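Pleckstrin homology domain-containing family A member 8 (Homo sapiens, PDB 5KDI) binds simple glycosphingolipids such as a galactosylceramide through its GLTP-fold domain and probably carries them between membranes. Local coordinates at residues S154-V159 against G167-E172; I22-F27 against Q62-N67; S12-L17 against E190-I195; L38-P43 against V159-V164. The protein carries 2 engineered substitutions. All coordinates share one frame; numbering follows the deposited sequence. Where two conformers were deposited one is given.

Contact 1 (S154-V159 against G167-E172); sequences SYEDFV and GDHQKE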
loop_
_atom_site.group_PDB
_atom_site.type_symbol
_atom_site.label_atom_id
_atom_site.label_comp_id
_atom_site.label_asym_id
_atom_site.label_seq_id
_atom_site.Cartn_x
_atom_site.Cartn_y
_atom_site.Cartn_z
ATOM N N SER A 154 -18.659 -8.440 2.077
ATOM C CA SER A 154 -19.604 -7.609 2.809
ATOM C C SER A 154 -18.858 -6.693 3.767
ATOM O O SER A 154 -17.726 -6.960 4.161
ATOM C CB SER A 154 -20.597 -8.425 3.623
ATOM O OG SER A 154 -19.965 -9.295 4.565
ATOM N N TYR A 155 -19.487 -5.593 4.123
ATOM C CA TYR A 155 -18.941 -4.722 5.160
ATOM C C TYR A 155 -18.599 -5.530 6.450
ATOM O O TYR A 155 -17.512 -5.404 6.999
ATOM C CB TYR A 155 -19.864 -3.543 5.480
ATOM C CG TYR A 155 -19.270 -2.597 6.492
ATOM C CD1 TYR A 155 -18.384 -1.629 6.105
ATOM C CD2 TYR A 155 -19.554 -2.717 7.867
ATOM C CE1 TYR A 155 -17.848 -0.750 7.025
ATOM C CE2 TYR A 155 -18.975 -1.870 8.809
ATOM C CZ TYR A 155 -18.132 -0.889 8.376
ATOM O OH TYR A 155 -17.547 -0.039 9.291
ATOM N N GLU A 156 -19.527 -6.360 6.931
ATOM C CA GLU A 156 -19.280 -7.157 8.124
ATOM C C GLU A 156 -18.058 -8.098 8.023
ATOM O O GLU A 156 -17.315 -8.230 8.965
ATOM C CB GLU A 156 -20.514 -7.950 8.498
ATOM C CG GLU A 156 -20.330 -8.698 9.799
ATOM C CD GLU A 156 -21.621 -9.272 10.364
ATOM O OE1 GLU A 156 -22.722 -8.996 9.815
ATOM O OE2 GLU A 156 -21.521 -9.999 11.381
ATOM N N ASP A 157 -17.892 -8.770 6.894
ATOM C CA ASP A 157 -16.750 -9.649 6.689
ATOM C C ASP A 157 -15.486 -8.837 6.601
ATOM O O ASP A 157 -14.407 -9.305 7.063
ATOM C CB ASP A 157 -16.911 -10.541 5.424
ATOM C CG ASP A 157 -17.866 -11.715 5.649
ATOM O OD1 ASP A 157 -18.393 -11.889 6.782
ATOM O OD2 ASP A 157 -18.107 -12.459 4.674
ATOM N N PHE A 158 -15.577 -7.646 5.974
ATOM C CA PHE A 158 -14.438 -6.774 5.888
ATOM C C PHE A 158 -13.952 -6.338 7.289
ATOM O O PHE A 158 -12.818 -6.545 7.651
ATOM C CB PHE A 158 -14.766 -5.543 5.041
ATOM C CG PHE A 158 -13.643 -4.565 4.964
ATOM C CD1 PHE A 158 -12.487 -4.861 4.249
ATOM C CD2 PHE A 158 -13.757 -3.324 5.565
ATOM C CE1 PHE A 158 -11.431 -3.958 4.170
ATOM C CE2 PHE A 158 -12.717 -2.393 5.460
ATOM C CZ PHE A 158 -11.548 -2.719 4.798
ATOM N N VAL A 159 -14.834 -5.779 8.099
ATOM C CA VAL A 159 -14.391 -5.349 9.407
ATOM C C VAL A 159 -13.987 -6.547 10.285
ATOM O O VAL A 159 -13.081 -6.418 11.142
ATOM C CB VAL A 159 -15.404 -4.436 10.097
ATOM C CG1 VAL A 159 -15.544 -3.130 9.325
ATOM C CG2 VAL A 159 -16.744 -5.145 10.281
ATOM N N GLY A 167 -15.089 -11.049 17.191
ATOM C CA GLY A 167 -16.281 -10.418 17.711
ATOM C C GLY A 167 -16.161 -8.955 18.065
ATOM O O GLY A 167 -17.187 -8.300 18.410
ATOM N N ASP A 168 -14.923 -8.447 18.017
ATOM C CA ASP A 168 -14.657 -7.039 18.387
ATOM C C ASP A 168 -15.517 -6.094 17.580
ATOM O O ASP A 168 -15.863 -5.009 18.081
ATOM C CB ASP A 168 -13.174 -6.649 18.297
ATOM C CG ASP A 168 -12.367 -7.072 19.528
ATOM O OD1 ASP A 168 -12.969 -7.522 20.582
ATOM O OD2 ASP A 168 -11.078 -6.916 19.468
ATOM N N HIS A 169 -15.808 -6.476 16.317
ATOM C CA HIS A 169 -16.513 -5.575 15.389
ATOM C C HIS A 169 -17.951 -5.258 15.783
ATOM O O HIS A 169 -18.550 -4.285 15.265
ATOM C CB HIS A 169 -16.433 -6.078 13.968
ATOM C CG HIS A 169 -17.113 -7.418 13.764
ATOM N ND1 HIS A 169 -18.294 -7.560 13.087
ATOM C CD2 HIS A 169 -16.747 -8.678 14.182
ATOM C CE1 HIS A 169 -18.648 -8.856 13.083
ATOM N NE2 HIS A 169 -17.694 -9.547 13.736
ATOM N N GLN A 170 -18.490 -6.065 16.708
ATOM C CA GLN A 170 -19.819 -5.832 17.226
ATOM C C GLN A 170 -19.842 -4.925 18.454
ATOM O O GLN A 170 -20.906 -4.736 19.069
ATOM C CB GLN A 170 -20.471 -7.169 17.599
ATOM C CG GLN A 170 -20.550 -8.178 16.478
ATOM C CD GLN A 170 -21.152 -9.497 16.942
ATOM O OE1 GLN A 170 -20.626 -10.144 17.866
ATOM N NE2 GLN A 170 -22.263 -9.917 16.297
ATOM N N LYS A 171 -18.687 -4.359 18.811
ATOM C CA LYS A 171 -18.592 -3.365 19.881
ATOM C C LYS A 171 -18.461 -1.953 19.281
ATOM O O LYS A 171 -17.689 -1.753 18.306
ATOM C CB LYS A 171 -17.371 -3.681 20.735
ATOM C CG LYS A 171 -17.291 -5.136 21.162
ATOM C CD LYS A 171 -15.964 -5.352 21.873
ATOM C CE LYS A 171 -15.796 -6.747 22.422
ATOM N NZ LYS A 171 -16.658 -6.905 23.611
ATOM N N GLU A 172 -19.165 -0.975 19.874
ATOM C CA GLU A 172 -18.974 0.428 19.500
ATOM C C GLU A 172 -17.479 0.837 19.601
ATOM O O GLU A 172 -17.003 1.657 18.804
ATOM C CB GLU A 172 -19.843 1.378 20.361
ATOM C CG GLU A 172 -19.777 2.831 19.889
ATOM C CD GLU A 172 -20.581 3.770 20.752
ATOM O OE1 GLU A 172 -20.396 3.789 21.999
ATOM O OE2 GLU A 172 -21.396 4.501 20.163
#
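H169 and V159 meet in an apolar contact: CG2 of V159 lies 3.8 Å from CB of H169 and approaches the imidazole obliquely. The two side chains cross at about a right angle. With its CG lying between the backbone N and the carbonyl carbon (chi1 63°), H169 swings its ring off the short 3-10 segment 168-170 and across to helix 155-160, where the backbones come closest at these same two residues. F174 of helix 172-202 touches both V159 and H169 and closes the apolar side of the pair. This packs the loop before helix 172-202 back on helix 155-160, the V159 side chain lying about 10 Å from the bound lipid.

E156 CG is anti to the backbone N (chi1 -175°) and the chain runs on extended, which brings OE2 to the C-H edge of the imidazole, 3.5 Å from H169 CE1 and close to the ring plane. The carboxylate is turned 49° from that plane. The charged atoms are not in contact, E156 OE2 staying 4.4 Å from H169 ND1, while the methylene E156 CG packs at 3.7 Å from H169 CE1.

Bonds within the segments shape both partners. S154 caps the helix, its OG accepting from D157 N at 3.2 Å, and Q170 N bonds back to G167 O to close the turn that carries the histidine.

The chemistry is thus that of a histidine packed on carbon through CB and ND1, with a carboxylate near its CE1 edge; that carboxylate would probably stabilise positive charge on the imidazole, although the protonation state is not seen.

Contact 2 (I22-F27 against Q62-N67); sequences IPTEAF and QKYITN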
loop_
_atom_site.group_PDB
_atom_site.type_symbol
_atom_site.label_atom_id
_atom_site.label_comp_id
_atom_site.label_asym_id
_atom_site.label_seq_id
_atom_site.Cartn_x
_atom_site.Cartn_y
_atom_site.Cartn_z
ATOM N N ILE A 22 12.620 7.972 4.338
ATOM C CA ILE A 22 11.647 6.959 4.759
ATOM C C ILE A 22 12.447 5.680 4.985
ATOM O O ILE A 22 12.992 5.092 4.056
ATOM C CB ILE A 22 10.556 6.725 3.673
ATOM C CG1 ILE A 22 9.835 8.079 3.331
ATOM C CG2 ILE A 22 9.654 5.555 4.063
ATOM C CD1 ILE A 22 8.988 8.080 2.044
ATOM N N PRO A 23 12.476 5.215 6.254
ATOM C CA PRO A 23 13.240 3.989 6.574
ATOM C C PRO A 23 12.743 2.797 5.725
ATOM O O PRO A 23 11.522 2.476 5.723
ATOM C CB PRO A 23 12.940 3.775 8.066
ATOM C CG PRO A 23 12.563 5.097 8.575
ATOM C CD PRO A 23 11.845 5.788 7.463
ATOM N N THR A 24 13.686 2.068 5.131
ATOM C CA THR A 24 13.315 1.012 4.180
ATOM C C THR A 24 12.557 -0.156 4.815
ATOM O O THR A 24 11.509 -0.509 4.318
ATOM C CB THR A 24 14.590 0.471 3.533
ATOM O OG1 THR A 24 15.282 1.597 2.925
ATOM C CG2 THR A 24 14.298 -0.628 2.479
ATOM N N GLU A 25 13.109 -0.773 5.881
ATOM C CA GLU A 25 12.468 -1.980 6.444
ATOM C C GLU A 25 11.090 -1.686 6.969
ATOM O O GLU A 25 10.151 -2.448 6.740
ATOM C CB GLU A 25 13.294 -2.698 7.520
ATOM C CG GLU A 25 14.719 -3.078 7.166
ATOM C CD GLU A 25 15.384 -3.978 8.280
ATOM O OE1 GLU A 25 14.676 -4.463 9.227
ATOM O OE2 GLU A 25 16.641 -4.156 8.235
ATOM N N ALA A 26 10.945 -0.604 7.721
ATOM C CA ALA A 26 9.642 -0.278 8.300
ATOM C C ALA A 26 8.576 -0.018 7.238
ATOM O O ALA A 26 7.430 -0.457 7.359
ATOM C CB ALA A 26 9.747 0.886 9.290
ATOM N N PHE A 27 8.941 0.702 6.190
ATOM C CA PHE A 27 8.032 0.936 5.088
ATOM C C PHE A 27 7.566 -0.369 4.461
ATOM O O PHE A 27 6.384 -0.552 4.195
ATOM C CB PHE A 27 8.655 1.917 4.087
ATOM C CG PHE A 27 7.712 2.276 2.967
ATOM C CD1 PHE A 27 6.878 3.376 3.116
ATOM C CD2 PHE A 27 7.664 1.566 1.805
ATOM C CE1 PHE A 27 6.017 3.741 2.129
ATOM C CE2 PHE A 27 6.807 1.955 0.764
ATOM C CZ PHE A 27 5.992 3.023 0.951
ATOM N N GLN A 62 15.615 -6.883 -2.137
ATOM C CA GLN A 62 16.777 -7.447 -2.796
ATOM C C GLN A 62 17.910 -6.429 -2.963
ATOM O O GLN A 62 19.062 -6.787 -2.874
ATOM C CB GLN A 62 16.412 -8.025 -4.159
ATOM C CG GLN A 62 15.792 -9.360 -4.109
ATOM C CD GLN A 62 15.281 -9.872 -5.509
ATOM O OE1 GLN A 62 15.137 -9.120 -6.534
ATOM N NE2 GLN A 62 14.965 -11.156 -5.525
ATOM N N LYS A 63 17.581 -5.178 -3.257
ATOM C CA LYS A 63 18.586 -4.145 -3.345
ATOM C C LYS A 63 19.038 -3.783 -1.891
ATOM O O LYS A 63 20.243 -3.652 -1.635
ATOM C CB LYS A 63 18.095 -2.899 -4.087
ATOM C CG LYS A 63 17.847 -3.116 -5.586
ATOM C CD LYS A 63 19.037 -3.648 -6.319
ATOM C CE LYS A 63 18.899 -3.578 -7.836
ATOM N NZ LYS A 63 19.274 -2.191 -8.425
ATOM N N TYR A 64 18.083 -3.571 -1.015
ATOM C CA TYR A 64 18.348 -3.165 0.362
ATOM C C TYR A 64 19.425 -4.047 1.022
ATOM O O TYR A 64 20.431 -3.532 1.585
ATOM C CB TYR A 64 17.070 -3.202 1.188
ATOM C CG TYR A 64 17.282 -3.000 2.652
ATOM C CD1 TYR A 64 17.814 -1.824 3.140
ATOM C CD2 TYR A 64 16.851 -3.954 3.555
ATOM C CE1 TYR A 64 17.992 -1.630 4.509
ATOM C CE2 TYR A 64 17.037 -3.759 4.922
ATOM C CZ TYR A 64 17.586 -2.594 5.388
ATOM O OH TYR A 64 17.762 -2.379 6.733
ATOM N N ILE A 65 19.197 -5.377 0.966
ATOM C CA ILE A 65 20.024 -6.336 1.696
ATOM C C ILE A 65 21.477 -6.424 1.202
ATOM O O ILE A 65 22.386 -6.929 1.890
ATOM C CB ILE A 65 19.403 -7.750 1.765
ATOM C CG1 ILE A 65 19.319 -8.409 0.372
ATOM C CG2 ILE A 65 18.089 -7.725 2.538
ATOM C CD1 ILE A 65 18.769 -9.848 0.445
ATOM N N THR A 66 21.682 -5.887 0.013
ATOM C CA THR A 66 22.982 -5.807 -0.598
ATOM C C THR A 66 23.939 -4.858 0.179
ATOM O O THR A 66 25.195 -5.025 0.120
ATOM C CB THR A 66 22.615 -5.321 -2.035
ATOM O OG1 THR A 66 22.861 -6.345 -2.988
ATOM C CG2 THR A 66 23.134 -3.955 -2.407
ATOM N N ASN A 67 23.352 -3.860 0.858
ATOM C CA ASN A 67 24.136 -2.828 1.608
ATOM C C ASN A 67 23.257 -2.035 2.517
ATOM O O ASN A 67 22.831 -0.945 2.206
ATOM C CB ASN A 67 24.970 -1.930 0.665
ATOM C CG ASN A 67 26.027 -1.093 1.408
ATOM O OD1 ASN A 67 25.936 -0.850 2.618
ATOM N ND2 ASN A 67 27.049 -0.661 0.666
HETATM O O HOH W 1 15.463 0.117 7.413
#
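The start of helix 24-32 faces the C-terminal part of helix 47-64, the backbones coming nearest at T24 and Y64, whose CA atoms are 7.6 Å apart; a type I beta turn runs from Y64 to N67. Both contacts across the segments are made to the Y64 side chain, whose CG is anti to the backbone N (chi1 171°), a torsion that sends the ring across to the other helix.

T24 lays its methyl over one face of that ring, a CH-pi contact with CG2 4.1 Å from the centroid and 27° off the ring normal. The threonine and tyrosine side chains run alongside one another, pointing in opposite senses. The threonine hydroxyl has a separate task: OG1 is hydrogen-bonded to F71 O in the loop after helix 47-64, tying the helix start to that loop.

E25 crosses the tyrosine at about a right angle, its carboxylate plane turned steeply to the ring. Y64 OH donates to E25 OE2 in a short bond of 2.6 Å, which meets the carboxylate oxygen on its anti side, 19° out of the carboxylate plane. The methylene E25 CG packs obliquely on the ring, 3.3 Å from Y64 CE2. A water accepts from E25 N at 2.9 Å and makes a weak, long bond to the phenol oxygen.

The tyrosine is therefore fixed at two places, by a methyl on its face and a carboxylate at its hydroxyl. So short a bond to a probably charged acceptor would polarise the phenol O-H and restrict rotation of the hydroxyl, joining two helices of the GLTP fold through one aromatic residue.

Contact 3 (S12-L17 against E190-I195); sequences SDIELL and EKQLAI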
loop_
_atom_site.group_PDB
_atom_site.type_symbol
_atom_site.label_atom_id
_atom_site.label_comp_id
_atom_site.label_asym_id
_atom_site.label_seq_id
_atom_site.Cartn_x
_atom_site.Cartn_y
_atom_site.Cartn_z
ATOM N N SER A 12 1.962 5.357 10.529
ATOM C CA SER A 12 2.043 6.365 11.565
ATOM C C SER A 12 3.104 6.086 12.619
ATOM O O SER A 12 3.417 6.995 13.390
ATOM C CB SER A 12 0.687 6.631 12.170
ATOM O OG SER A 12 0.167 5.590 12.962
ATOM N N ASP A 13 3.632 4.860 12.657
ATOM C CA ASP A 13 4.666 4.502 13.618
ATOM C C ASP A 13 6.065 4.517 12.959
ATOM O O ASP A 13 7.039 4.157 13.579
ATOM C CB ASP A 13 4.366 3.148 14.268
ATOM C CG ASP A 13 3.259 3.205 15.296
ATOM O OD1 ASP A 13 3.017 4.279 15.824
ATOM O OD2 ASP A 13 2.592 2.137 15.508
ATOM N N ILE A 14 6.122 4.979 11.702
ATOM C CA ILE A 14 7.356 5.162 10.998
ATOM C C ILE A 14 7.830 6.613 11.152
ATOM O O ILE A 14 7.139 7.573 10.721
ATOM C CB ILE A 14 7.227 4.821 9.503
ATOM C CG1 ILE A 14 6.655 3.426 9.266
ATOM C CG2 ILE A 14 8.561 5.012 8.827
ATOM C CD1 ILE A 14 6.508 3.076 7.809
ATOM N N GLU A 15 8.977 6.769 11.777
ATOM C CA GLU A 15 9.515 8.110 11.909
ATOM C C GLU A 15 10.565 8.327 10.849
ATOM O O GLU A 15 11.364 7.445 10.556
ATOM C CB GLU A 15 10.021 8.397 13.336
ATOM C CG GLU A 15 8.887 8.655 14.383
ATOM C CD GLU A 15 7.993 9.901 14.150
ATOM O OE1 GLU A 15 8.495 11.017 13.801
ATOM O OE2 GLU A 15 6.752 9.768 14.359
ATOM N N LEU A 16 10.506 9.515 10.256
ATOM C CA LEU A 16 11.376 9.875 9.222
ATOM C C LEU A 16 12.782 10.208 9.720
ATOM O O LEU A 16 12.976 10.742 10.814
ATOM C CB LEU A 16 10.827 11.047 8.398
ATOM C CG LEU A 16 9.456 10.820 7.750
ATOM C CD1 LEU A 16 9.056 12.103 6.978
ATOM C CD2 LEU A 16 9.463 9.589 6.848
ATOM N N LEU A 17 13.736 9.891 8.863
ATOM C CA LEU A 17 15.172 10.183 9.112
ATOM C C LEU A 17 15.535 11.568 8.522
ATOM O O LEU A 17 14.646 12.317 8.067
ATOM C CB LEU A 17 16.041 8.986 8.596
ATOM C CG LEU A 17 15.694 7.616 9.202
ATOM C CD1 LEU A 17 16.518 6.537 8.539
ATOM C CD2 LEU A 17 15.936 7.576 10.739
ATOM N N GLU A 190 -0.229 9.278 3.535
ATOM C CA GLU A 190 -0.273 10.428 2.587
ATOM C C GLU A 190 1.076 11.161 2.615
ATOM O O GLU A 190 1.576 11.592 1.569
ATOM C CB GLU A 190 -1.406 11.365 2.955
ATOM C CG GLU A 190 -1.709 12.544 2.044
ATOM C CD GLU A 190 -2.898 13.446 2.512
ATOM O OE1 GLU A 190 -3.449 13.260 3.626
ATOM O OE2 GLU A 190 -3.289 14.384 1.769
ATOM N N LYS A 191 1.597 11.419 3.822
ATOM C CA LYS A 191 2.837 12.159 3.948
ATOM C C LYS A 191 3.988 11.443 3.198
ATOM O O LYS A 191 4.765 12.066 2.458
ATOM C CB LYS A 191 3.207 12.364 5.423
ATOM C CG LYS A 191 4.529 13.046 5.639
ATOM C CD LYS A 191 4.801 13.189 7.131
ATOM C CE LYS A 191 6.031 14.043 7.374
ATOM N NZ LYS A 191 5.777 15.516 7.386
ATOM N N GLN A 192 4.090 10.144 3.431
ATOM C CA GLN A 192 5.126 9.352 2.791
ATOM C C GLN A 192 4.929 9.264 1.285
ATOM O O GLN A 192 5.905 9.401 0.514
ATOM C CB GLN A 192 5.220 7.986 3.441
ATOM C CG GLN A 192 5.653 8.088 4.906
ATOM C CD GLN A 192 5.490 6.836 5.693
ATOM O OE1 GLN A 192 5.658 5.722 5.130
ATOM N NE2 GLN A 192 5.194 6.981 7.037
ATOM N N LEU A 193 3.684 9.097 0.870
ATOM C CA LEU A 193 3.425 9.017 -0.597
ATOM C C LEU A 193 3.769 10.368 -1.285
ATOM O O LEU A 193 4.221 10.380 -2.411
ATOM C CB LEU A 193 2.014 8.639 -0.884
ATOM C CG LEU A 193 1.671 7.239 -0.505
ATOM C CD1 LEU A 193 0.138 6.958 -0.636
ATOM C CD2 LEU A 193 2.423 6.229 -1.340
ATOM N N ALA A 194 3.502 11.495 -0.600
ATOM C CA ALA A 194 3.807 12.828 -1.159
ATOM C C ALA A 194 5.319 13.003 -1.355
ATOM O O ALA A 194 5.762 13.542 -2.354
ATOM C CB ALA A 194 3.197 13.943 -0.308
ATOM N N ILE A 195 6.082 12.537 -0.351
ATOM C CA ILE A 195 7.541 12.546 -0.422
ATOM C C ILE A 195 7.968 11.766 -1.643
ATOM O O ILE A 195 8.847 12.196 -2.423
ATOM C CB ILE A 195 8.182 12.054 0.908
ATOM C CG1 ILE A 195 7.879 13.024 2.026
ATOM C CG2 ILE A 195 9.686 11.739 0.737
ATOM C CD1 ILE A 195 8.148 12.523 3.447
#
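The N-terminal segment ahead of helix 24-32 runs here as an irregular strip, S12 to L17, over one side of the long C-terminal helix 172-202. L16 reaches that helix with a single methyl. Its CD1 meets I195 CD1 tip to tip at 3.7 Å and, in one of two conformers of K191, also lies 3.6 Å from K191 CE, so that it touches residues one helical turn apart. K191 contributes only carbon here: its chain leaves with CG anti to the backbone N (chi1 176°), stays extended and bends at the last torsion, turning NZ off from the leucine so that CE is what touches it.

I14 packs on the amide end of Q192, the two side chains crossing obliquely. I14 CB stands 3.9 Å from Q192 NE2, and I14 CD1 the same distance from Q192 OE1. The amide nitrogen makes a weak hydrogen bond to F11 O, whereas OE1 is buried with no polar partner in the model, an unpaid cost of this largely apolar packing. I22 touches both L16 and I195.

A partly extended N-terminal segment, laid on the helix by I14 and L16, thus joins the last helix of this all-helical GLTP fold.

Contact 4 (L38-P43 against V159-V164); sequences LDKLGP and VAALTV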
loop_
_atom_site.group_PDB
_atom_site.type_symbol
_atom_site.label_atom_id
_atom_site.label_comp_id
_atom_site.label_asym_id
_atom_site.label_seq_id
_atom_site.Cartn_x
_atom_site.Cartn_y
_atom_site.Cartn_z
ATOM N N LEU A 38 -5.693 -9.775 3.066
ATOM C CA LEU A 38 -6.143 -10.250 1.712
ATOM C C LEU A 38 -6.398 -11.759 1.774
ATOM O O LEU A 38 -7.390 -12.268 1.213
ATOM C CB LEU A 38 -5.080 -9.963 0.658
ATOM C CG LEU A 38 -4.907 -8.497 0.243
ATOM C CD1 LEU A 38 -3.581 -8.200 -0.545
ATOM C CD2 LEU A 38 -6.148 -8.037 -0.533
ATOM N N ASP A 39 -5.523 -12.485 2.452
ATOM C CA ASP A 39 -5.699 -13.935 2.610
ATOM C C ASP A 39 -6.918 -14.354 3.407
ATOM O O ASP A 39 -7.555 -15.384 3.101
ATOM C CB ASP A 39 -4.409 -14.583 3.168
ATOM C CG ASP A 39 -3.291 -14.705 2.113
ATOM O OD1 ASP A 39 -3.613 -14.714 0.883
ATOM O OD2 ASP A 39 -2.095 -14.837 2.545
ATOM N N LYS A 40 -7.297 -13.530 4.395
ATOM C CA LYS A 40 -8.513 -13.776 5.169
ATOM C C LYS A 40 -9.753 -13.530 4.236
ATOM O O LYS A 40 -10.741 -14.228 4.320
ATOM C CB LYS A 40 -8.624 -12.833 6.368
ATOM C CG LYS A 40 -7.717 -13.031 7.559
ATOM C CD LYS A 40 -8.106 -12.059 8.687
ATOM C CE LYS A 40 -7.022 -11.841 9.733
ATOM N NZ LYS A 40 -6.639 -13.069 10.465
ATOM N N LEU A 41 -9.686 -12.512 3.402
ATOM C CA LEU A 41 -10.835 -12.110 2.577
ATOM C C LEU A 41 -11.010 -12.858 1.258
ATOM O O LEU A 41 -12.146 -12.933 0.740
ATOM C CB LEU A 41 -10.758 -10.598 2.288
ATOM C CG LEU A 41 -10.818 -9.676 3.520
ATOM C CD1 LEU A 41 -10.562 -8.247 3.171
ATOM C CD2 LEU A 41 -12.152 -9.882 4.185
ATOM N N GLY A 42 -9.934 -13.412 0.730
ATOM C CA GLY A 42 -10.058 -14.075 -0.540
ATOM C C GLY A 42 -8.765 -14.657 -1.027
ATOM O O GLY A 42 -8.070 -14.101 -1.844
ATOM N N PRO A 43 -8.440 -15.823 -0.494
ATOM C CA PRO A 43 -7.094 -16.335 -0.769
ATOM C C PRO A 43 -6.825 -16.616 -2.263
ATOM O O PRO A 43 -5.667 -16.493 -2.712
ATOM C CB PRO A 43 -7.013 -17.610 0.088
ATOM C CG PRO A 43 -8.363 -17.777 0.698
ATOM C CD PRO A 43 -9.238 -16.628 0.440
ATOM N N VAL A 159 -14.834 -5.779 8.099
ATOM C CA VAL A 159 -14.391 -5.349 9.407
ATOM C C VAL A 159 -13.987 -6.547 10.285
ATOM O O VAL A 159 -13.081 -6.418 11.142
ATOM C CB VAL A 159 -15.404 -4.436 10.097
ATOM C CG1 VAL A 159 -15.544 -3.130 9.325
ATOM C CG2 VAL A 159 -16.744 -5.145 10.281
ATOM N N ALA A 160 -14.655 -7.694 10.137
ATOM C CA ALA A 160 -14.254 -8.890 10.897
ATOM C C ALA A 160 -12.751 -9.264 10.612
ATOM O O ALA A 160 -12.073 -9.817 11.471
ATOM C CB ALA A 160 -15.165 -10.064 10.548
ATOM N N ALA A 161 -12.273 -9.014 9.387
ATOM C CA ALA A 161 -10.886 -9.267 9.020
ATOM C C ALA A 161 -9.898 -8.252 9.620
ATOM O O ALA A 161 -8.692 -8.427 9.499
ATOM C CB ALA A 161 -10.695 -9.331 7.497
ATOM N N LEU A 162 -10.427 -7.198 10.234
ATOM C CA LEU A 162 -9.607 -6.128 10.812
ATOM C C LEU A 162 -9.604 -6.110 12.347
ATOM O O LEU A 162 -9.029 -5.179 12.956
ATOM C CB LEU A 162 -10.072 -4.788 10.308
ATOM C CG LEU A 162 -10.076 -4.681 8.771
ATOM C CD1 LEU A 162 -10.825 -3.450 8.367
ATOM C CD2 LEU A 162 -8.659 -4.751 8.246
ATOM N N THR A 163 -10.190 -7.125 12.954
ATOM C CA THR A 163 -10.208 -7.252 14.391
ATOM C C THR A 163 -8.975 -7.988 14.893
ATOM O O THR A 163 -8.328 -8.813 14.177
ATOM C CB THR A 163 -11.425 -7.999 14.857
ATOM O OG1 THR A 163 -11.355 -9.311 14.344
ATOM C CG2 THR A 163 -12.768 -7.293 14.512
ATOM N N VAL A 164 -8.626 -7.646 16.125
ATOM C CA VAL A 164 -7.536 -8.273 16.855
ATOM C C VAL A 164 -8.069 -9.509 17.648
ATOM O O VAL A 164 -7.354 -10.503 17.777
ATOM C CB VAL A 164 -6.832 -7.243 17.735
ATOM C CG1 VAL A 164 -5.827 -7.940 18.580
ATOM C CG2 VAL A 164 -6.144 -6.174 16.879
#
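A161 is the close-packed centre of the contact: its CB sits 3.7 Å from L41 CD2 and 4.0 Å from L41 CG, an apolar meeting of a methyl with a leucine branch. The CB of A161 points toward helix 35-41, and the backbones are nearest at K40 and A161, whose CA atoms are 6.4 Å apart. L41 approaches with CG anti to the carbonyl carbon (chi1 -62°), which brings CD2 over to the alanine methyl; its side chain is also about 4 Å from the bound glycosphingolipid.

The looser, solvent side belongs to K40. Its aliphatic chain passes beside the alanine, CD lying 3.9 Å from A161 CB and 3.8 Å from A161 O, and CE is again 3.8 Å from that carbonyl oxygen. These are loose van der Waals contacts of methylene carbons, and the exposed lysine then bends at its last torsion.

Behind the alanine, L162 lines the lipid pocket, as does L38, which packs on V49 and L53 of helix 47-64. V37 of helix 35-41 touches A161 and L162, while F174 of helix 172-202 covers V159 and T163. The contact therefore sets the end of helix 35-41 against the turn that leaves helix 155-160, with helices 47-64 and 172-202 on the flanking residues.

Overall arrangement
From the N terminus, S12-L17 comes first and is paired with E190-I195 of the last helix, so contact 3 closes the longest loop, and the other three contacts nest inside it. Contact 2 ties the start of helix 24-32 to the end of helix 47-64. Helix 35-41 lies within that loop yet pairs with V159-V164, so contacts 2 and 4 cross. Contact 1 closes a short loop running from helix 155-160 to the residues before helix 172-202 and crosses contact 4, sharing V159 and touching it directly. Contacts 2 and 3 also touch, through P23 and F27. Two neighbouring pairs thus result, contacts 1 and 2 lying on opposite sides of the chain's centre.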